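Local coordinates for fucolectin-related protein (Streptococcus pneumoniae, PDB 2J22) that probably binds fucose-containing glycans such as blood group antigens, as a calcium-bearing carbohydrate-binding module of a pneumococcal virulence factor, at residues A65-E71 and L118-K124; K19-S24 and S58-L64; Q23-Y28 and T50-D55. All coordinates share one frame. Residue numbers count along the deposited sequence, not the author numbering.

Contact 1 of 3, residues A65-E71 and L118-K124; sequences AQTEELE and LKGLKGK
Five backbone hydrogen bonds join 65-71 to 118-124 as antiparallel neighbours. Glu68 and Gly123 form a hydrogen-bonded pair, with Glu68 N to Gly123 O at 2.9 Å and Gly123 N to Glu68 O at 3.0 Å. Leu70 N gives to Leu121 O at 2.7 Å, Gly120 N reaches Leu70 O at 2.7 Å in a bent, weak bond, and Leu118 N meets Glu71 O almost linearly at 2.7 Å. Between the Glu68-Gly123 pair and the Leu70-Leu121 bond lies the non-hydrogen-bonded pair Glu69-Lys122, CA atoms 4.5 Å apart. The strand axes, 67-71 and 121-123, approach to 4.5 Å with their directions at 142°.

Leu118 to Leu121 make a type I' turn, closed by Leu121 N to Leu118 O at 3.1 Å; Lys119 and Gly120 both have positive phi, a conformation glycine adopts easily. A water joins Glu71 O (2.6 Å) to Lys119 N (2.8 Å). On the exposed face, Glu69 OE1 and Lys122 NZ form a long salt bridge of 4.0 Å, whereas Lys124, extended to a p chi4, brings NZ to Asp63 in a salt bridge.

Leu70 (mt) and Leu121 point to the other face. Leu70 CB packs 3.7 Å from Leu118 CD1, and all three leucines touch Ile93. A CB on Gly123 would crowd Leu70 CD1, so glycine suits this place. Strand 67-77 pairs with both arms of the hairpin 113-118/121-123, within a beta-sandwich of the galactose-binding-like kind.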
loop_
_atom_site.group_PDB
_atom_site.type_symbol
_atom_site.label_atom_id
_atom_site.label_comp_id
_atom_site.label_asym_id
_atom_site.label_seq_id
_atom_site.Cartn_x
_atom_site.Cartn_y
_atom_site.Cartn_z
ATOM N N ALA A 65 -7.676 12.316 -0.910
ATOM C CA ALA A 65 -8.430 13.533 -0.505
ATOM C C ALA A 65 -9.083 14.275 -1.685
ATOM O O ALA A 65 -10.132 14.939 -1.520
ATOM C CB ALA A 65 -7.563 14.501 0.307
ATOM N N GLN A 66 -8.448 14.189 -2.850
ATOM C CA GLN A 66 -9.100 14.518 -4.122
ATOM C C GLN A 66 -8.421 13.743 -5.234
ATOM O O GLN A 66 -7.337 13.191 -5.025
ATOM C CB GLN A 66 -9.018 16.011 -4.390
ATOM C CG GLN A 66 -7.625 16.563 -4.326
ATOM C CD GLN A 66 -7.374 17.612 -5.400
ATOM O OE1 GLN A 66 -6.352 18.286 -5.359
ATOM N NE2 GLN A 66 -8.275 17.708 -6.393
ATOM N N THR A 67 -9.047 13.721 -6.415
ATOM C CA THR A 67 -8.497 13.081 -7.605
ATOM C C THR A 67 -7.147 13.676 -7.945
ATOM O O THR A 67 -6.966 14.910 -7.887
ATOM C CB THR A 67 -9.492 13.232 -8.783
ATOM O OG1 THR A 67 -10.720 12.576 -8.441
ATOM C CG2 THR A 67 -9.017 12.486 -10.038
ATOM N N GLU A 68 -6.176 12.805 -8.260
ATOM C CA GLU A 68 -4.844 13.290 -8.585
ATOM C C GLU A 68 -4.421 12.558 -9.822
ATOM O O GLU A 68 -4.906 11.441 -10.060
ATOM C CB GLU A 68 -3.792 13.075 -7.440
ATOM C CG GLU A 68 -4.063 13.884 -6.141
ATOM C CD GLU A 68 -3.814 15.399 -6.207
ATOM O OE1 GLU A 68 -3.272 15.938 -7.196
ATOM O OE2 GLU A 68 -4.158 16.091 -5.224
ATOM N N GLU A 69 -3.546 13.209 -10.597
ATOM C CA GLU A 69 -2.844 12.558 -11.717
ATOM C C GLU A 69 -1.656 11.793 -11.184
ATOM O O GLU A 69 -0.695 12.383 -10.752
ATOM C CB GLU A 69 -2.420 13.581 -12.794
ATOM C CG GLU A 69 -3.609 14.244 -13.474
ATOM C CD GLU A 69 -3.165 15.395 -14.354
ATOM O OE1 GLU A 69 -2.487 15.131 -15.383
ATOM O OE2 GLU A 69 -3.449 16.558 -13.968
ATOM N N LEU A 70 -1.723 10.466 -11.275
ATOM C CA LEU A 70 -0.800 9.603 -10.578
ATOM C C LEU A 70 0.320 9.210 -11.516
ATOM O O LEU A 70 0.039 8.620 -12.543
ATOM C CB LEU A 70 -1.526 8.334 -10.070
ATOM C CG LEU A 70 -2.804 8.624 -9.253
ATOM C CD1 LEU A 70 -3.578 7.359 -8.888
ATOM C CD2 LEU A 70 -2.464 9.453 -8.025
ATOM N N GLU A 71 1.571 9.468 -11.116
ATOM C CA GLU A 71 2.737 9.190 -11.972
ATOM C C GLU A 71 3.345 7.857 -11.618
ATOM O O GLU A 71 3.656 7.056 -12.498
ATOM C CB GLU A 71 3.849 10.250 -11.862
ATOM C CG GLU A 71 3.411 11.649 -12.204
ATOM C CD GLU A 71 2.842 11.702 -13.606
ATOM O OE1 GLU A 71 3.494 11.057 -14.503
ATOM O OE2 GLU A 71 1.760 12.354 -13.789
ATOM N N LEU A 118 2.345 4.892 -13.499
ATOM C CA LEU A 118 0.898 4.913 -13.701
ATOM C C LEU A 118 0.567 5.847 -14.837
ATOM O O LEU A 118 -0.609 6.039 -15.177
ATOM C CB LEU A 118 0.172 5.347 -12.408
ATOM C CG LEU A 118 0.170 4.271 -11.313
ATOM C CD1 LEU A 118 -0.424 4.792 -9.987
ATOM C CD2 LEU A 118 -0.490 2.937 -11.764
ATOM N N LYS A 119 1.615 6.472 -15.377
ATOM C CA LYS A 119 1.497 7.500 -16.429
ATOM C C LYS A 119 0.338 8.511 -16.343
ATOM O O LYS A 119 -0.390 8.684 -17.329
ATOM C CB LYS A 119 1.440 6.816 -17.800
ATOM C CG LYS A 119 2.316 5.601 -17.910
ATOM C CD LYS A 119 3.256 5.782 -19.078
ATOM C CE LYS A 119 4.678 5.720 -18.634
ATOM N NZ LYS A 119 5.386 4.935 -19.681
ATOM N N GLY A 120 0.150 9.177 -15.192
ATOM C CA GLY A 120 -0.890 10.197 -15.075
ATOM C C GLY A 120 -2.340 9.696 -14.966
ATOM O O GLY A 120 -3.294 10.493 -15.015
ATOM N N LEU A 121 -2.534 8.385 -14.811
ATOM C CA LEU A 121 -3.825 7.852 -14.353
ATOM C C LEU A 121 -4.489 8.732 -13.250
ATOM O O LEU A 121 -3.848 9.019 -12.209
ATOM C CB LEU A 121 -3.598 6.422 -13.822
ATOM C CG LEU A 121 -4.790 5.666 -13.236
ATOM C CD1 LEU A 121 -5.785 5.340 -14.379
ATOM C CD2 LEU A 121 -4.271 4.398 -12.470
ATOM N N LYS A 122 -5.731 9.207 -13.471
ATOM C CA LYS A 122 -6.464 9.961 -12.443
ATOM C C LYS A 122 -7.147 8.992 -11.461
ATOM O O LYS A 122 -7.887 8.101 -11.906
ATOM C CB LYS A 122 -7.494 10.921 -13.060
ATOM C CG LYS A 122 -6.849 12.131 -13.838
ATOM C CD LYS A 122 -7.915 12.913 -14.554
ATOM C CE LYS A 122 -7.350 14.279 -14.970
ATOM N NZ LYS A 122 -6.278 14.094 -15.967
ATOM N N GLY A 123 -6.835 9.147 -10.158
ATOM C CA GLY A 123 -7.468 8.380 -9.080
ATOM C C GLY A 123 -7.492 9.131 -7.763
ATOM O O GLY A 123 -6.684 10.086 -7.554
ATOM N N LYS A 124 -8.366 8.680 -6.859
ATOM C CA LYS A 124 -8.470 9.298 -5.545
ATOM C C LYS A 124 -8.104 8.370 -4.373
ATOM O O LYS A 124 -7.816 8.868 -3.247
ATOM C CB LYS A 124 -9.888 9.859 -5.343
ATOM C CG LYS A 124 -10.212 10.243 -3.908
ATOM C CD LYS A 124 -11.169 11.356 -3.953
ATOM C CE LYS A 124 -11.871 11.573 -2.661
ATOM N NZ LYS A 124 -10.902 11.976 -1.689
HETATM O O HOH W 1 4.357 7.089 -15.021
#

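Contact 2 of 3, residues K19-S24 and S58-L64; sequences KETRQS and SWWEIDL
Strands 20-23 and 59-64 run antiparallel, axes 4.7 Å apart with directions at 163°. Arg22 and Glu61 form the central hydrogen-bonded pair (Arg22 N to Glu61 O 2.9 Å, Glu61 N to Arg22 O 2.8 Å), flanked by the non-hydrogen-bonded pairs Thr21-Ile62 and Gln23-Trp60. Asp63 N to Glu20 O (3.0 Å) and Ser24 N to Trp59 O (3.1 Å) extend the ladder.

Arg22 leaves its strand with chi1 p, then runs extended, so that NE and NH2 both lie 2.9 Å from Glu61 OE1, and it is long enough to lay a guanidinium face on Trp59 CH2. Glu61, tt, answers in this salt bridge, and its OE2 makes a second with Arg127. Trp59, chi1 p, lays the face of its indole against Ser24, small enough to bring CB 3.5 Å from the five-membered ring centroid in a CH-pi contact. Ser24, also p, accepts Trp59 N at OG (3.3 Å) and bonds Asp55.

Thr21, Gln23, Trp60 and Ile62 share the other face, where large Trp60 and Ile62 fill the interior. Trp60 (chi1 t) gives NE1 to Ser32 O; Gln23 (p, t) sets Gln23 OE1 3.4 Å from Trp60 CD1 at the indole edge and sends NE2 to Gly30. Strand 20-23 is an outermost strand of the five-stranded antiparallel sheet, and 59-64 pairs on its other side with 125-130, within a beta-sandwich characteristic of galactose-binding-like modules.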
loop_
_atom_site.group_PDB
_atom_site.type_symbol
_atom_site.label_atom_id
_atom_site.label_comp_id
_atom_site.label_asym_id
_atom_site.label_seq_id
_atom_site.Cartn_x
_atom_site.Cartn_y
_atom_site.Cartn_z
ATOM N N LYS A 19 -1.604 11.329 4.332
ATOM C CA LYS A 19 -2.983 11.170 3.847
ATOM C C LYS A 19 -3.723 10.251 4.787
ATOM O O LYS A 19 -3.101 9.552 5.598
ATOM C CB LYS A 19 -3.012 10.581 2.443
ATOM C CG LYS A 19 -2.505 11.548 1.390
ATOM C CD LYS A 19 -3.460 12.724 1.265
ATOM C CE LYS A 19 -3.051 13.651 0.104
ATOM N NZ LYS A 19 -1.810 14.439 0.411
ATOM N N GLU A 20 -5.040 10.254 4.713
ATOM C CA GLU A 20 -5.820 9.376 5.579
ATOM C C GLU A 20 -5.700 7.945 5.089
ATOM O O GLU A 20 -5.918 7.676 3.882
ATOM C CB GLU A 20 -7.295 9.796 5.582
ATOM C CG GLU A 20 -7.585 10.930 6.568
ATOM C CD GLU A 20 -8.906 11.630 6.250
ATOM O OE1 GLU A 20 -9.109 12.004 5.054
ATOM O OE2 GLU A 20 -9.747 11.800 7.185
ATOM N N THR A 21 -5.328 7.051 6.002
ATOM C CA THR A 21 -5.276 5.624 5.693
ATOM C C THR A 21 -6.241 4.781 6.527
ATOM O O THR A 21 -6.722 5.201 7.649
ATOM C CB THR A 21 -3.827 5.087 5.787
ATOM O OG1 THR A 21 -3.332 5.286 7.116
ATOM C CG2 THR A 21 -2.899 5.899 4.906
ATOM N N ARG A 22 -6.547 3.590 6.020
ATOM C CA ARG A 22 -7.238 2.631 6.852
ATOM C C ARG A 22 -6.931 1.189 6.386
ATOM O O ARG A 22 -6.377 0.988 5.304
ATOM C CB ARG A 22 -8.760 2.919 6.870
ATOM C CG ARG A 22 -9.437 2.569 5.596
ATOM C CD ARG A 22 -10.830 3.142 5.446
ATOM N NE ARG A 22 -11.358 2.737 4.138
ATOM C CZ ARG A 22 -12.397 1.932 4.014
ATOM N NH1 ARG A 22 -13.002 1.480 5.110
ATOM N NH2 ARG A 22 -12.837 1.582 2.824
ATOM N N GLN A 23 -7.322 0.197 7.174
ATOM C CA GLN A 23 -7.033 -1.180 6.768
ATOM C C GLN A 23 -8.042 -2.116 7.404
ATOM O O GLN A 23 -8.816 -1.705 8.266
ATOM C CB GLN A 23 -5.550 -1.558 7.094
ATOM C CG GLN A 23 -5.111 -1.488 8.587
ATOM C CD GLN A 23 -3.575 -1.601 8.824
ATOM O OE1 GLN A 23 -2.753 -1.644 7.861
ATOM N NE2 GLN A 23 -3.198 -1.723 10.055
ATOM N N SER A 24 -8.044 -3.355 6.962
ATOM C CA SER A 24 -9.018 -4.357 7.334
ATOM C C SER A 24 -9.005 -4.586 8.848
ATOM O O SER A 24 -10.076 -4.740 9.444
ATOM C CB SER A 24 -8.738 -5.640 6.569
ATOM O OG SER A 24 -7.411 -6.074 6.871
ATOM N N SER A 58 -7.002 -9.728 4.064
ATOM C CA SER A 58 -6.322 -8.525 4.522
ATOM C C SER A 58 -6.142 -7.484 3.417
ATOM O O SER A 58 -5.767 -7.813 2.290
ATOM C CB SER A 58 -4.944 -8.857 5.134
ATOM O OG SER A 58 -5.052 -9.907 6.094
ATOM N N TRP A 59 -6.377 -6.206 3.752
ATOM C CA TRP A 59 -6.184 -5.150 2.789
ATOM C C TRP A 59 -5.804 -3.852 3.534
ATOM O O TRP A 59 -5.958 -3.741 4.732
ATOM C CB TRP A 59 -7.450 -4.974 1.892
ATOM C CG TRP A 59 -8.729 -4.719 2.716
ATOM C CD1 TRP A 59 -9.680 -5.627 3.036
ATOM C CD2 TRP A 59 -9.157 -3.476 3.282
ATOM N NE1 TRP A 59 -10.672 -5.041 3.796
ATOM C CE2 TRP A 59 -10.370 -3.717 3.964
ATOM C CE3 TRP A 59 -8.629 -2.166 3.293
ATOM C CZ2 TRP A 59 -11.052 -2.712 4.678
ATOM C CZ3 TRP A 59 -9.293 -1.161 3.990
ATOM C CH2 TRP A 59 -10.521 -1.442 4.667
ATOM N N TRP A 60 -5.329 -2.889 2.770
ATOM C CA TRP A 60 -4.959 -1.562 3.244
ATOM C C TRP A 60 -5.314 -0.529 2.171
ATOM O O TRP A 60 -5.251 -0.794 0.957
ATOM C CB TRP A 60 -3.450 -1.543 3.590
ATOM C CG TRP A 60 -2.823 -0.200 3.857
ATOM C CD1 TRP A 60 -2.360 0.238 5.054
ATOM C CD2 TRP A 60 -2.432 0.771 2.891
ATOM N NE1 TRP A 60 -1.751 1.451 4.895
ATOM C CE2 TRP A 60 -1.758 1.788 3.578
ATOM C CE3 TRP A 60 -2.543 0.860 1.482
ATOM C CZ2 TRP A 60 -1.291 2.951 2.955
ATOM C CZ3 TRP A 60 -2.037 1.993 0.835
ATOM C CH2 TRP A 60 -1.432 3.038 1.582
ATOM N N GLU A 61 -5.702 0.661 2.608
ATOM C CA GLU A 61 -6.181 1.677 1.680
ATOM C C GLU A 61 -5.728 3.072 2.052
ATOM O O GLU A 61 -5.610 3.399 3.257
ATOM C CB GLU A 61 -7.703 1.712 1.739
ATOM C CG GLU A 61 -8.366 2.326 0.545
ATOM C CD GLU A 61 -9.815 2.000 0.610
ATOM O OE1 GLU A 61 -10.530 2.675 1.399
ATOM O OE2 GLU A 61 -10.189 1.037 -0.057
ATOM N N ILE A 62 -5.534 3.901 1.023
ATOM C CA ILE A 62 -5.147 5.309 1.187
ATOM C C ILE A 62 -6.124 6.177 0.385
ATOM O O ILE A 62 -6.477 5.842 -0.752
ATOM C CB ILE A 62 -3.701 5.560 0.754
ATOM C CG1 ILE A 62 -3.313 7.024 1.041
ATOM C CG2 ILE A 62 -3.500 5.153 -0.746
ATOM C CD1 ILE A 62 -1.880 7.362 0.773
ATOM N N ASP A 63 -6.596 7.254 1.042
ATOM C CA ASP A 63 -7.524 8.244 0.460
ATOM C C ASP A 63 -6.679 9.481 0.183
ATOM O O ASP A 63 -6.142 10.085 1.112
ATOM C CB ASP A 63 -8.685 8.561 1.424
ATOM C CG ASP A 63 -9.797 9.491 0.790
ATOM O OD1 ASP A 63 -9.649 10.043 -0.302
ATOM O OD2 ASP A 63 -10.889 9.668 1.334
ATOM N N LEU A 64 -6.495 9.804 -1.104
ATOM C CA LEU A 64 -5.687 10.970 -1.509
ATOM C C LEU A 64 -6.405 12.333 -1.328
ATOM O O LEU A 64 -5.785 13.365 -1.548
ATOM C CB LEU A 64 -5.204 10.833 -2.956
ATOM C CG LEU A 64 -4.352 9.603 -3.288
ATOM C CD1 LEU A 64 -4.158 9.556 -4.780
ATOM C CD2 LEU A 64 -2.959 9.644 -2.535
HETATM O O HOH W 2 -6.532 11.862 2.998
#

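Contact 3 of 3, residues Q23-Y28 and T50-D55; sequences QSSTDY and THTKED
This is a loop-to-loop contact within the long, strandless connection between strands 20-23 and 59-64, fastened mainly by polar groups. The end-to-end directions of the two segments lie 106° apart; their backbones come nearest at Thr26 and Thr52, CA atoms 4.3 Å apart. Asp27 N bonds His51 O at 2.8 Å. Asp55 OD2 accepts both Ser24 OG (2.7 Å) and Ser25 OG (2.5 Å, very short); with chi1 p, the small Ser25 hydroxyl also accepts Lys53 N at 2.9 Å. The long Lys53 side chain carries NZ to Thr26 O (3.0 Å), with Asp27 OD1 a long salt-bridge partner at 3.8 Å. Water joins Gln23 OE1 (2.5 Å) to Thr50 OG1 (2.6 Å), while Gln23 NE2 bonds Gly30 O and Thr50 OG1 bonds Leu139 N.

Tyr28 turns its edge to the face of His51, centroids 4.8 Å apart and planes at 65°. The contact ties together the ends of the loop carrying calcium ligands Leu34, Asp37, Asn39 and Ser48, in a galactose-binding-like beta-sandwich.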
loop_
_atom_site.group_PDB
_atom_site.type_symbol
_atom_site.label_atom_id
_atom_site.label_comp_id
_atom_site.label_asym_id
_atom_site.label_seq_id
_atom_site.Cartn_x
_atom_site.Cartn_y
_atom_site.Cartn_z
ATOM N N GLN A 23 -7.322 0.197 7.174
ATOM C CA GLN A 23 -7.033 -1.180 6.768
ATOM C C GLN A 23 -8.042 -2.116 7.404
ATOM O O GLN A 23 -8.816 -1.705 8.266
ATOM C CB GLN A 23 -5.550 -1.558 7.094
ATOM C CG GLN A 23 -5.111 -1.488 8.587
ATOM C CD GLN A 23 -3.575 -1.601 8.824
ATOM O OE1 GLN A 23 -2.753 -1.644 7.861
ATOM N NE2 GLN A 23 -3.198 -1.723 10.055
ATOM N N SER A 24 -8.044 -3.355 6.962
ATOM C CA SER A 24 -9.018 -4.357 7.334
ATOM C C SER A 24 -9.005 -4.586 8.848
ATOM O O SER A 24 -10.076 -4.740 9.444
ATOM C CB SER A 24 -8.738 -5.640 6.569
ATOM O OG SER A 24 -7.411 -6.074 6.871
ATOM N N SER A 25 -7.820 -4.598 9.477
ATOM C CA SER A 25 -7.766 -4.686 10.938
ATOM C C SER A 25 -6.339 -4.324 11.368
ATOM O O SER A 25 -5.477 -4.127 10.550
ATOM C CB SER A 25 -8.129 -6.097 11.450
ATOM O OG SER A 25 -7.196 -7.052 10.943
ATOM N N THR A 26 -6.057 -4.293 12.652
ATOM C CA THR A 26 -4.691 -3.928 13.047
ATOM C C THR A 26 -4.186 -4.899 14.096
ATOM O O THR A 26 -4.935 -5.262 15.048
ATOM C CB THR A 26 -4.727 -2.513 13.622
ATOM O OG1 THR A 26 -5.097 -1.565 12.598
ATOM C CG2 THR A 26 -3.356 -2.073 14.140
ATOM N N ASP A 27 -2.940 -5.343 13.937
ATOM C CA ASP A 27 -2.332 -6.216 14.943
ATOM C C ASP A 27 -0.946 -5.667 15.265
ATOM O O ASP A 27 -0.344 -5.004 14.439
ATOM C CB ASP A 27 -2.238 -7.612 14.382
ATOM C CG ASP A 27 -2.626 -8.690 15.380
ATOM O OD1 ASP A 27 -3.008 -8.359 16.508
ATOM O OD2 ASP A 27 -2.562 -9.909 15.099
ATOM N N TYR A 28 -0.483 -5.859 16.495
ATOM C CA TYR A 28 0.946 -5.569 16.817
ATOM C C TYR A 28 1.294 -4.100 16.682
ATOM O O TYR A 28 2.380 -3.714 16.301
ATOM C CB TYR A 28 1.903 -6.435 15.983
ATOM C CG TYR A 28 1.604 -7.917 16.109
ATOM C CD1 TYR A 28 1.741 -8.569 17.341
ATOM C CD2 TYR A 28 1.192 -8.686 14.995
ATOM C CE1 TYR A 28 1.426 -9.937 17.498
ATOM C CE2 TYR A 28 0.882 -10.080 15.125
ATOM C CZ TYR A 28 1.007 -10.688 16.385
ATOM O OH TYR A 28 0.739 -12.043 16.534
ATOM N N THR A 50 3.118 -1.496 8.831
ATOM C CA THR A 50 1.718 -1.810 9.134
ATOM C C THR A 50 1.608 -3.351 9.402
ATOM O O THR A 50 2.516 -4.147 9.064
ATOM C CB THR A 50 0.758 -1.414 7.942
ATOM O OG1 THR A 50 0.934 -2.349 6.881
ATOM C CG2 THR A 50 1.062 0.033 7.300
ATOM N N HIS A 51 0.488 -3.772 9.960
ATOM C CA HIS A 51 0.198 -5.172 10.293
ATOM C C HIS A 51 -1.288 -5.362 10.494
ATOM O O HIS A 51 -1.881 -4.696 11.378
ATOM C CB HIS A 51 0.963 -5.623 11.558
ATOM C CG HIS A 51 1.290 -7.096 11.574
ATOM N ND1 HIS A 51 0.369 -8.078 11.280
ATOM C CD2 HIS A 51 2.447 -7.740 11.841
ATOM C CE1 HIS A 51 0.939 -9.269 11.391
ATOM N NE2 HIS A 51 2.208 -9.091 11.717
ATOM N N THR A 52 -1.924 -6.149 9.638
ATOM C CA THR A 52 -3.307 -6.554 9.894
ATOM C C THR A 52 -3.343 -7.814 10.735
ATOM O O THR A 52 -2.325 -8.513 10.903
ATOM C CB THR A 52 -4.131 -6.720 8.563
ATOM O OG1 THR A 52 -3.631 -7.863 7.859
ATOM C CG2 THR A 52 -3.855 -5.521 7.534
ATOM N N LYS A 53 -4.526 -8.127 11.267
ATOM C CA LYS A 53 -4.838 -9.474 11.676
ATOM C C LYS A 53 -4.870 -10.448 10.507
ATOM O O LYS A 53 -4.705 -10.062 9.355
ATOM C CB LYS A 53 -6.154 -9.510 12.409
ATOM C CG LYS A 53 -6.030 -8.831 13.788
ATOM C CD LYS A 53 -7.405 -8.548 14.361
ATOM C CE LYS A 53 -7.425 -8.517 15.866
ATOM N NZ LYS A 53 -6.650 -7.376 16.402
ATOM N N GLU A 54 -5.216 -11.697 10.807
ATOM C CA GLU A 54 -5.196 -12.721 9.770
ATOM C C GLU A 54 -6.531 -12.717 8.997
ATOM O O GLU A 54 -7.392 -13.591 9.169
ATOM C CB GLU A 54 -4.933 -14.067 10.391
ATOM C CG GLU A 54 -3.546 -14.218 11.021
ATOM C CD GLU A 54 -3.529 -15.450 11.907
ATOM O OE1 GLU A 54 -4.109 -15.429 13.020
ATOM O OE2 GLU A 54 -3.027 -16.475 11.451
ATOM N N ASP A 55 -6.727 -11.703 8.171
ATOM C CA ASP A 55 -8.086 -11.409 7.672
ATOM C C ASP A 55 -8.403 -12.145 6.371
ATOM O O ASP A 55 -7.500 -12.745 5.741
ATOM C CB ASP A 55 -8.271 -9.888 7.428
ATOM C CG ASP A 55 -8.336 -9.098 8.686
ATOM O OD1 ASP A 55 -8.840 -9.597 9.736
ATOM O OD2 ASP A 55 -7.899 -7.955 8.740
HETATM O O HOH W 3 -1.499 -3.257 6.357
HETATM O O HOH W 4 -1.776 -10.760 12.526
#

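In the fold
From the N terminus, strand 20-23 enters contact 2 and runs straight into contact 3, which shares Gln23 and Ser24 with it. Contact 3 closes first, tying off the loop between 28 and 50 that carries calcium ligands Leu34, Asp37, Asn39 and Ser48; contact 2 then closes at 58-64, its loop starting from the same stretch but longer. Ser58 OG makes a weak hydrogen bond to Thr52 OG1 between the two. Contact 1 opens at the corner formed by Ala65 and Gln66 and closes later at 118-124, in series with the others. Lys124 couples contacts 1 and 2 through Asp63 and Leu64, linking both sheets; contacts 1 and 3 lie on opposite sides of the chain's centre.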